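PDB 6FPC: Pro-Pro endopeptidase, which is a zinc-dependent endoprotease that hydrolyses the peptide bond between two prolines in a PLP-PVP motif and may thereby regulate bacterial adhesion. Local coordinates for residues E31-S36 with E112-V117; T35-A40 with R119-E124; A158-L163 with E183-L188. One frame throughout, in Å; residues are numbered along the deposited sequence.

Overall arrangement
From the N terminus, residues 31-36 and then 35-40 lead out of a loop into helix 35-43. Some 75 residues later, after the strands that build most of the sheet, the chain returns as helix 108-121: interaction 1 closes the loop against its middle at 112-117, and interaction 2 closes a slightly longer one at 119-124. The two loops share Thr35 and Ser36 and interlock, neither nesting inside the other. Interaction 3 comes later, closing a short, mostly helical loop between helices 153-166 and 179-188. Leu114 of interaction 1 packs on Ala161 of interaction 3, and Leu122 of interaction 2 on Leu188, so helix 108-121 and the residues just after it join the N-terminal part to the C-terminal helices.

Interaction 1 (E31-S36 with E112-V117); sequences EKIPTS and ETLHAV. With CD (cadmium ion), chain F.
Away from the flank where Ile33 touches Thr113 and Leu114, helix 108-121 carries two flat groups, the imidazole of His115 and the carboxylate of Glu112. The methyl of Ala158 lies over one face of the imidazole, and His111 brings its own ring nearly perpendicular to it. At the tip of the ring, His115 NE2 binds cadmium at 2.2 Å, with the metal close to the ring plane and evenly placed between CD2 and CE1. The carboxylate stays in the second shell: Glu112 OE1 accepts a hydrogen bond of 3.0 Å from the water that is itself bound to the cadmium.

On the other flank the contact is wholly apolar. The chain of Ile33 runs out extended (chi2 171°), which carries CD1 between two residues of the helix. There Ile33 CD1 lies 3.7 Å from Thr113 CG2 and 3.8 Å from Leu114 CD2, the leucine and isoleucine side chains running past each other in opposite senses. Thr113 can offer its methyl because OG1 is turned back to hydrogen-bond Glu109 O, one turn earlier. All three touching residues are buried. His111, Tyr148 and Glu155 complete the protein ligands, and the same four residues are also the ligands of the zinc ion at this site. This is the HExxH helix of a gluzincin-type metalloprotease, with Glu112 the predicted proton acceptor.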
loop_
_atom_site.group_PDB
_atom_site.type_symbol
_atom_site.label_atom_id
_atom_site.label_comp_id
_atom_site.label_asym_id
_atom_site.label_seq_id
_atom_site.Cartn_x
_atom_site.Cartn_y
_atom_site.Cartn_z
ATOM N N GLU A 31 11.297 -5.148 1.876
ATOM C CA GLU A 31 11.851 -6.510 1.934
ATOM C C GLU A 31 10.937 -7.467 2.714
ATOM O O GLU A 31 11.055 -8.673 2.547
ATOM C CB GLU A 31 13.280 -6.523 2.494
ATOM C CG GLU A 31 14.347 -6.139 1.480
ATOM C CD GLU A 31 14.623 -7.041 0.279
ATOM O OE1 GLU A 31 15.593 -6.747 -0.454
ATOM O OE2 GLU A 31 13.878 -8.024 0.056
ATOM N N LYS A 32 9.967 -6.934 3.498
ATOM C CA LYS A 32 8.989 -7.766 4.224
ATOM C C LYS A 32 8.032 -8.450 3.226
ATOM O O LYS A 32 7.391 -9.443 3.568
ATOM C CB LYS A 32 8.179 -6.923 5.254
ATOM C CG LYS A 32 8.999 -6.288 6.386
ATOM C CD LYS A 32 9.501 -7.305 7.420
ATOM C CE LYS A 32 10.198 -6.646 8.585
ATOM N N ILE A 33 7.914 -7.898 2.002
ATOM C CA ILE A 33 7.062 -8.473 0.958
ATOM C C ILE A 33 7.855 -9.657 0.346
ATOM O O ILE A 33 9.045 -9.479 0.043
ATOM C CB ILE A 33 6.663 -7.408 -0.103
ATOM C CG1 ILE A 33 5.895 -6.219 0.549
ATOM C CG2 ILE A 33 5.863 -8.055 -1.257
ATOM C CD1 ILE A 33 5.647 -5.044 -0.324
ATOM N N PRO A 34 7.254 -10.875 0.213
ATOM C CA PRO A 34 8.009 -12.015 -0.352
ATOM C C PRO A 34 8.649 -11.720 -1.710
ATOM O O PRO A 34 8.031 -11.081 -2.547
ATOM C CB PRO A 34 6.953 -13.127 -0.447
ATOM C CG PRO A 34 5.954 -12.789 0.578
ATOM C CD PRO A 34 5.878 -11.279 0.571
ATOM N N THR A 35 9.901 -12.152 -1.903
ATOM C CA THR A 35 10.686 -11.947 -3.136
ATOM C C THR A 35 9.936 -12.386 -4.421
ATOM O O THR A 35 9.980 -11.645 -5.415
ATOM C CB THR A 35 12.063 -12.616 -2.983
ATOM O OG1 THR A 35 12.728 -11.989 -1.886
ATOM C CG2 THR A 35 12.932 -12.510 -4.239
ATOM N N SER A 36 9.255 -13.558 -4.396
ATOM C CA SER A 36 8.468 -14.079 -5.525
ATOM C C SER A 36 7.394 -13.095 -5.999
ATOM O O SER A 36 7.194 -12.933 -7.203
ATOM C CB SER A 36 7.831 -15.420 -5.178
ATOM O OG SER A 36 7.207 -15.367 -3.908
ATOM N N GLU A 112 0.471 0.593 -0.276
ATOM C CA GLU A 112 0.333 0.942 -1.695
ATOM C C GLU A 112 0.893 -0.140 -2.619
ATOM O O GLU A 112 0.277 -0.415 -3.644
ATOM C CB GLU A 112 0.912 2.337 -1.996
ATOM C CG GLU A 112 0.120 3.465 -1.312
ATOM C CD GLU A 112 -1.330 3.623 -1.762
ATOM O OE1 GLU A 112 -2.131 4.175 -0.975
ATOM O OE2 GLU A 112 -1.670 3.193 -2.892
ATOM N N THR A 113 1.991 -0.802 -2.236
ATOM C CA THR A 113 2.540 -1.879 -3.060
ATOM C C THR A 113 1.554 -3.047 -3.122
ATOM O O THR A 113 1.382 -3.635 -4.179
ATOM C CB THR A 113 3.947 -2.305 -2.587
ATOM O OG1 THR A 113 4.794 -1.160 -2.605
ATOM C CG2 THR A 113 4.578 -3.392 -3.488
ATOM N N LEU A 114 0.877 -3.355 -2.009
ATOM C CA LEU A 114 -0.054 -4.488 -1.940
ATOM C C LEU A 114 -1.277 -4.290 -2.834
ATOM O O LEU A 114 -1.823 -5.281 -3.317
ATOM C CB LEU A 114 -0.412 -4.836 -0.471
ATOM C CG LEU A 114 0.416 -5.982 0.184
ATOM C CD1 LEU A 114 0.066 -7.334 -0.406
ATOM C CD2 LEU A 114 1.911 -5.790 0.052
ATOM N N HIS A 115 -1.657 -3.014 -3.142
ATOM C CA HIS A 115 -2.714 -2.759 -4.118
ATOM C C HIS A 115 -2.253 -3.266 -5.502
ATOM O O HIS A 115 -3.025 -3.946 -6.182
ATOM C CB HIS A 115 -3.097 -1.267 -4.205
ATOM C CG HIS A 115 -4.023 -0.791 -3.117
ATOM N ND1 HIS A 115 -5.250 -1.399 -2.889
ATOM C CD2 HIS A 115 -3.903 0.277 -2.295
ATOM C CE1 HIS A 115 -5.820 -0.708 -1.912
ATOM N NE2 HIS A 115 -5.050 0.313 -1.519
ATOM N N ALA A 116 -1.000 -2.944 -5.911
ATOM C CA ALA A 116 -0.455 -3.396 -7.207
ATOM C C ALA A 116 -0.359 -4.923 -7.253
ATOM O O ALA A 116 -0.675 -5.513 -8.277
ATOM C CB ALA A 116 0.906 -2.758 -7.465
ATOM N N VAL A 117 0.020 -5.566 -6.133
ATOM C CA VAL A 117 0.091 -7.038 -6.017
ATOM C C VAL A 117 -1.310 -7.630 -6.247
ATOM O O VAL A 117 -1.472 -8.542 -7.065
ATOM C CB VAL A 117 0.658 -7.477 -4.631
ATOM C CG1 VAL A 117 0.611 -8.998 -4.454
ATOM C CG2 VAL A 117 2.075 -6.954 -4.404
HETATM CD CD CD F . -5.462 1.961 -0.101
HETATM O O HOH W 1 -5.055 3.689 -1.128
#

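Interaction 2 (T35-A40 with R119-E124); sequences TSILDA and RLVLNE
Ala40 and Val121 bring the two backbones to within 6.3 Å, measured between their CA atoms, where the second turn of helix 35-43 passes the end of helix 108-121. The first segment is regular helix, with Ala40 N bonded to Ser36 O at 3.1 Å. The second widens into a pi-type turn, in which Leu122 N probably hydrogen-bonds Val117 O. Asn123 and Glu124 then take up left-handed backbone conformations, and a backbone hydrogen bond ties Glu124 back to Asp118.

Val121 sets both methyls astride the single methyl of Ala40: CG1 stands 3.7 Å and CG2 3.8 Å from Ala40 CB. Its first torsion (175°) holds CG1 anti to the backbone N and leaves CG2 beside that nitrogen, where it also reaches the main chain of Ala40. The contact packs against the C-terminal end of the helix whose zinc-binding histidines lie about two and three turns earlier, as in the zincin fold.

One turn before Ala40, Ile37 joins more loosely. Ile37 CD1 comes 4.3 Å from Val121 CG1 and 4.4 Å from Leu122 CD2, between the two side chains, while its CG2 presses on Val117 CG2. The touching residues are all partly exposed. Arg119, beyond the contact, forms a salt bridge with Glu87, which lies in the 86-89 region crucial for substrate specificity.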
loop_
_atom_site.group_PDB
_atom_site.type_symbol
_atom_site.label_atom_id
_atom_site.label_comp_id
_atom_site.label_asym_id
_atom_site.label_seq_id
_atom_site.Cartn_x
_atom_site.Cartn_y
_atom_site.Cartn_z
ATOM N N THR A 35 9.901 -12.152 -1.903
ATOM C CA THR A 35 10.686 -11.947 -3.136
ATOM C C THR A 35 9.936 -12.386 -4.421
ATOM O O THR A 35 9.980 -11.645 -5.415
ATOM C CB THR A 35 12.063 -12.616 -2.983
ATOM O OG1 THR A 35 12.728 -11.989 -1.886
ATOM C CG2 THR A 35 12.932 -12.510 -4.239
ATOM N N SER A 36 9.255 -13.558 -4.396
ATOM C CA SER A 36 8.468 -14.079 -5.525
ATOM C C SER A 36 7.394 -13.095 -5.999
ATOM O O SER A 36 7.194 -12.933 -7.203
ATOM C CB SER A 36 7.831 -15.420 -5.178
ATOM O OG SER A 36 7.207 -15.367 -3.908
ATOM N N ILE A 37 6.750 -12.407 -5.051
ATOM C CA ILE A 37 5.720 -11.393 -5.301
ATOM C C ILE A 37 6.399 -10.141 -5.879
ATOM O O ILE A 37 5.870 -9.545 -6.813
ATOM C CB ILE A 37 4.955 -11.089 -3.980
ATOM C CG1 ILE A 37 4.081 -12.297 -3.503
ATOM C CG2 ILE A 37 4.163 -9.785 -4.059
ATOM C CD1 ILE A 37 2.787 -12.570 -4.167
ATOM N N LEU A 38 7.557 -9.736 -5.320
ATOM C CA LEU A 38 8.295 -8.566 -5.831
ATOM C C LEU A 38 8.769 -8.813 -7.284
ATOM O O LEU A 38 8.631 -7.925 -8.135
ATOM C CB LEU A 38 9.472 -8.197 -4.907
ATOM C CG LEU A 38 9.098 -7.707 -3.491
ATOM C CD1 LEU A 38 10.319 -7.719 -2.559
ATOM C CD2 LEU A 38 8.466 -6.319 -3.528
ATOM N N ASP A 39 9.249 -10.034 -7.570
ATOM C CA ASP A 39 9.694 -10.472 -8.906
ATOM C C ASP A 39 8.546 -10.344 -9.909
ATOM O O ASP A 39 8.703 -9.745 -10.984
ATOM C CB ASP A 39 10.201 -11.925 -8.859
ATOM C CG ASP A 39 11.554 -12.131 -8.188
ATOM O OD1 ASP A 39 11.958 -13.304 -8.013
ATOM O OD2 ASP A 39 12.212 -11.120 -7.839
ATOM N N ALA A 40 7.370 -10.869 -9.518
ATOM C CA ALA A 40 6.154 -10.829 -10.312
ATOM C C ALA A 40 5.741 -9.381 -10.582
ATOM O O ALA A 40 5.399 -9.060 -11.717
ATOM C CB ALA A 40 5.047 -11.586 -9.598
ATOM N N ARG A 119 -3.989 -6.246 -7.791
ATOM C CA ARG A 119 -4.444 -6.001 -9.169
ATOM C C ARG A 119 -3.698 -6.732 -10.237
ATOM O O ARG A 119 -4.317 -7.298 -11.147
ATOM C CB ARG A 119 -4.395 -4.495 -9.507
ATOM C CG ARG A 119 -5.719 -3.790 -9.289
ATOM C CD ARG A 119 -5.559 -2.298 -9.468
ATOM N NE ARG A 119 -5.508 -1.915 -10.880
ATOM C CZ ARG A 119 -5.467 -0.654 -11.301
ATOM N NH1 ARG A 119 -5.480 0.347 -10.426
ATOM N NH2 ARG A 119 -5.425 -0.385 -12.599
ATOM N N LEU A 120 -2.366 -6.661 -10.176
ATOM C CA LEU A 120 -1.502 -7.127 -11.267
ATOM C C LEU A 120 -0.804 -8.448 -11.076
ATOM O O LEU A 120 -0.341 -9.015 -12.066
ATOM C CB LEU A 120 -0.469 -6.034 -11.557
ATOM C CG LEU A 120 -1.043 -4.623 -11.787
ATOM C CD1 LEU A 120 0.049 -3.646 -12.034
ATOM C CD2 LEU A 120 -2.011 -4.579 -12.996
ATOM N N VAL A 121 -0.732 -8.948 -9.847
ATOM C CA VAL A 121 -0.089 -10.227 -9.574
ATOM C C VAL A 121 -1.110 -11.316 -9.246
ATOM O O VAL A 121 -1.016 -12.418 -9.799
ATOM C CB VAL A 121 1.038 -10.129 -8.497
ATOM C CG1 VAL A 121 1.611 -11.513 -8.148
ATOM C CG2 VAL A 121 2.155 -9.181 -8.949
ATOM N N LEU A 122 -2.088 -11.000 -8.382
ATOM C CA LEU A 122 -3.046 -11.978 -7.860
ATOM C C LEU A 122 -4.466 -11.953 -8.469
ATOM O O LEU A 122 -5.393 -12.497 -7.861
ATOM C CB LEU A 122 -3.114 -11.820 -6.318
ATOM C CG LEU A 122 -1.790 -11.999 -5.539
ATOM C CD1 LEU A 122 -1.963 -11.624 -4.073
ATOM C CD2 LEU A 122 -1.205 -13.402 -5.693
ATOM N N ASN A 123 -4.634 -11.385 -9.676
ATOM C CA ASN A 123 -5.927 -11.376 -10.399
ATOM C C ASN A 123 -7.067 -10.832 -9.552
ATOM O O ASN A 123 -8.160 -11.411 -9.547
ATOM C CB ASN A 123 -6.302 -12.792 -10.888
ATOM C CG ASN A 123 -5.216 -13.526 -11.623
ATOM O OD1 ASN A 123 -4.501 -14.381 -11.064
ATOM N ND2 ASN A 123 -5.092 -13.221 -12.896
ATOM N N GLU A 124 -6.798 -9.760 -8.786
ATOM C CA GLU A 124 -7.801 -9.166 -7.880
ATOM C C GLU A 124 -8.349 -10.186 -6.878
ATOM O O GLU A 124 -9.559 -10.358 -6.744
ATOM C CB GLU A 124 -8.930 -8.469 -8.649
ATOM C CG GLU A 124 -8.429 -7.294 -9.471
ATOM C CD GLU A 124 -9.504 -6.473 -10.152
ATOM O OE1 GLU A 124 -9.157 -5.765 -11.121
ATOM O OE2 GLU A 124 -10.680 -6.511 -9.719
#

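Interaction 3 (A158-L163 with E183-L188); sequences AEAASL and EFMAKL
Two torsions bring the thioether of Met185 onto Ala160 and Ala161: a bend at chi2 (-59°) turns SD along the surface of helix 153-166, and an extended chi3 (174°) then carries CE onward over the backbone. The methyl settles above the start of Ala161, with Met185 CE 3.6 Å from Ala161 N, and it also reaches Ala160 CB at 4.0 Å. The sulfur lies alongside the methyl on the same residue, Met185 SD being 3.9 Å from Ala161 CB. One flexible side chain thus lies flush against two small ones, and the backbones can come within 6.4 Å between the CA atoms of Ala161 and Met185. Phe157, Tyr164 and Phe131 also touch Met185, and the contact is buried.

The polar ends of Ser162 and Glu159 are engaged away from Met185. Ala158 O accepts two bonds from Ser162, at 2.8 Å from OG and at 3.1 Å from N, and the two donors come from opposite faces of the carbonyl plane; the hydroxyl approaches at a C=O...O angle of 150°. Glu159 has its OE1 bonded to ND1 of the zinc ligand His111 and its OE2 to Leu106 N, a second-shell position from which it would limit the rotation of that imidazole. Across the contact the thioether meets two alanine methyls and the backbone around Ala161 N, with no polar side chain taking part, which is consistent with helix 179-188 being held here by close fit and dispersion rather than by directed bonds.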
loop_
_atom_site.group_PDB
_atom_site.type_symbol
_atom_site.label_atom_id
_atom_site.label_comp_id
_atom_site.label_asym_id
_atom_site.label_seq_id
_atom_site.Cartn_x
_atom_site.Cartn_y
_atom_site.Cartn_z
ATOM N N ALA A 158 -5.242 -4.691 1.282
ATOM C CA ALA A 158 -3.972 -3.972 1.418
ATOM C C ALA A 158 -3.567 -3.715 2.892
ATOM O O ALA A 158 -2.400 -3.878 3.256
ATOM C CB ALA A 158 -4.033 -2.667 0.646
ATOM N N GLU A 159 -4.525 -3.317 3.730
ATOM C CA GLU A 159 -4.208 -3.009 5.115
ATOM C C GLU A 159 -3.968 -4.280 5.970
ATOM O O GLU A 159 -3.004 -4.322 6.747
ATOM C CB GLU A 159 -5.289 -2.109 5.718
ATOM C CG GLU A 159 -4.830 -1.358 6.971
ATOM C CD GLU A 159 -3.514 -0.591 6.901
ATOM O OE1 GLU A 159 -3.134 -0.113 5.810
ATOM O OE2 GLU A 159 -2.855 -0.467 7.954
ATOM N N ALA A 160 -4.840 -5.298 5.826
ATOM C CA ALA A 160 -4.694 -6.585 6.541
ATOM C C ALA A 160 -3.403 -7.317 6.092
ATOM O O ALA A 160 -2.737 -7.905 6.947
ATOM C CB ALA A 160 -5.902 -7.471 6.322
ATOM N N ALA A 161 -3.010 -7.218 4.779
ATOM C CA ALA A 161 -1.741 -7.807 4.303
ATOM C C ALA A 161 -0.556 -7.025 4.931
ATOM O O ALA A 161 0.463 -7.632 5.293
ATOM C CB ALA A 161 -1.653 -7.777 2.787
ATOM N N SER A 162 -0.716 -5.700 5.100
ATOM C CA SER A 162 0.288 -4.854 5.763
ATOM C C SER A 162 0.469 -5.335 7.218
ATOM O O SER A 162 1.619 -5.556 7.617
ATOM C CB SER A 162 -0.106 -3.381 5.747
ATOM O OG SER A 162 -0.070 -2.889 4.418
ATOM N N LEU A 163 -0.649 -5.553 7.983
ATOM C CA LEU A 163 -0.545 -6.078 9.366
ATOM C C LEU A 163 0.231 -7.415 9.383
ATOM O O LEU A 163 1.093 -7.628 10.234
ATOM C CB LEU A 163 -1.923 -6.276 10.020
ATOM C CG LEU A 163 -2.732 -5.015 10.392
ATOM C CD1 LEU A 163 -4.160 -5.384 10.785
ATOM C CD2 LEU A 163 -2.109 -4.276 11.561
ATOM N N GLU A 183 -5.384 -16.420 8.504
ATOM C CA GLU A 183 -5.333 -17.723 7.823
ATOM C C GLU A 183 -5.177 -17.543 6.294
ATOM O O GLU A 183 -4.295 -18.149 5.678
ATOM C CB GLU A 183 -6.606 -18.510 8.146
ATOM C CG GLU A 183 -6.639 -19.899 7.527
ATOM C CD GLU A 183 -7.870 -20.722 7.862
ATOM O OE1 GLU A 183 -8.994 -20.163 7.851
ATOM O OE2 GLU A 183 -7.705 -21.936 8.126
ATOM N N PHE A 184 -6.002 -16.653 5.708
ATOM C CA PHE A 184 -5.964 -16.331 4.283
ATOM C C PHE A 184 -4.589 -15.750 3.913
ATOM O O PHE A 184 -3.978 -16.219 2.948
ATOM C CB PHE A 184 -7.097 -15.358 3.937
ATOM C CG PHE A 184 -7.131 -14.893 2.497
ATOM C CD1 PHE A 184 -7.885 -15.571 1.548
ATOM C CD2 PHE A 184 -6.438 -13.747 2.101
ATOM C CE1 PHE A 184 -7.920 -15.134 0.215
ATOM C CE2 PHE A 184 -6.483 -13.304 0.771
ATOM C CZ PHE A 184 -7.233 -13.993 -0.156
ATOM N N MET A 185 -4.091 -14.757 4.695
ATOM C CA MET A 185 -2.788 -14.133 4.429
ATOM C C MET A 185 -1.652 -15.110 4.529
ATOM O O MET A 185 -0.784 -15.095 3.655
ATOM C CB MET A 185 -2.529 -12.903 5.313
ATOM C CG MET A 185 -3.497 -11.751 5.052
ATOM S SD MET A 185 -3.500 -11.127 3.342
ATOM C CE MET A 185 -4.873 -9.962 3.420
ATOM N N ALA A 186 -1.679 -16.000 5.543
ATOM C CA ALA A 186 -0.628 -17.005 5.761
ATOM C C ALA A 186 -0.556 -17.972 4.574
ATOM O O ALA A 186 0.536 -18.320 4.107
ATOM C CB ALA A 186 -0.876 -17.762 7.064
ATOM N N LYS A 187 -1.722 -18.359 4.054
ATOM C CA LYS A 187 -1.815 -19.264 2.911
ATOM C C LYS A 187 -1.292 -18.556 1.657
ATOM O O LYS A 187 -0.592 -19.171 0.859
ATOM C CB LYS A 187 -3.260 -19.751 2.729
ATOM C CG LYS A 187 -3.399 -20.939 1.784
ATOM N N LEU A 188 -1.588 -17.248 1.518
ATOM C CA LEU A 188 -1.173 -16.452 0.368
ATOM C C LEU A 188 0.342 -16.174 0.366
ATOM O O LEU A 188 0.977 -16.296 -0.675
ATOM C CB LEU A 188 -1.993 -15.142 0.368
ATOM C CG LEU A 188 -2.184 -14.365 -0.922
ATOM C CD1 LEU A 188 -2.887 -15.193 -1.991
ATOM C CD2 LEU A 188 -3.005 -13.114 -0.648
#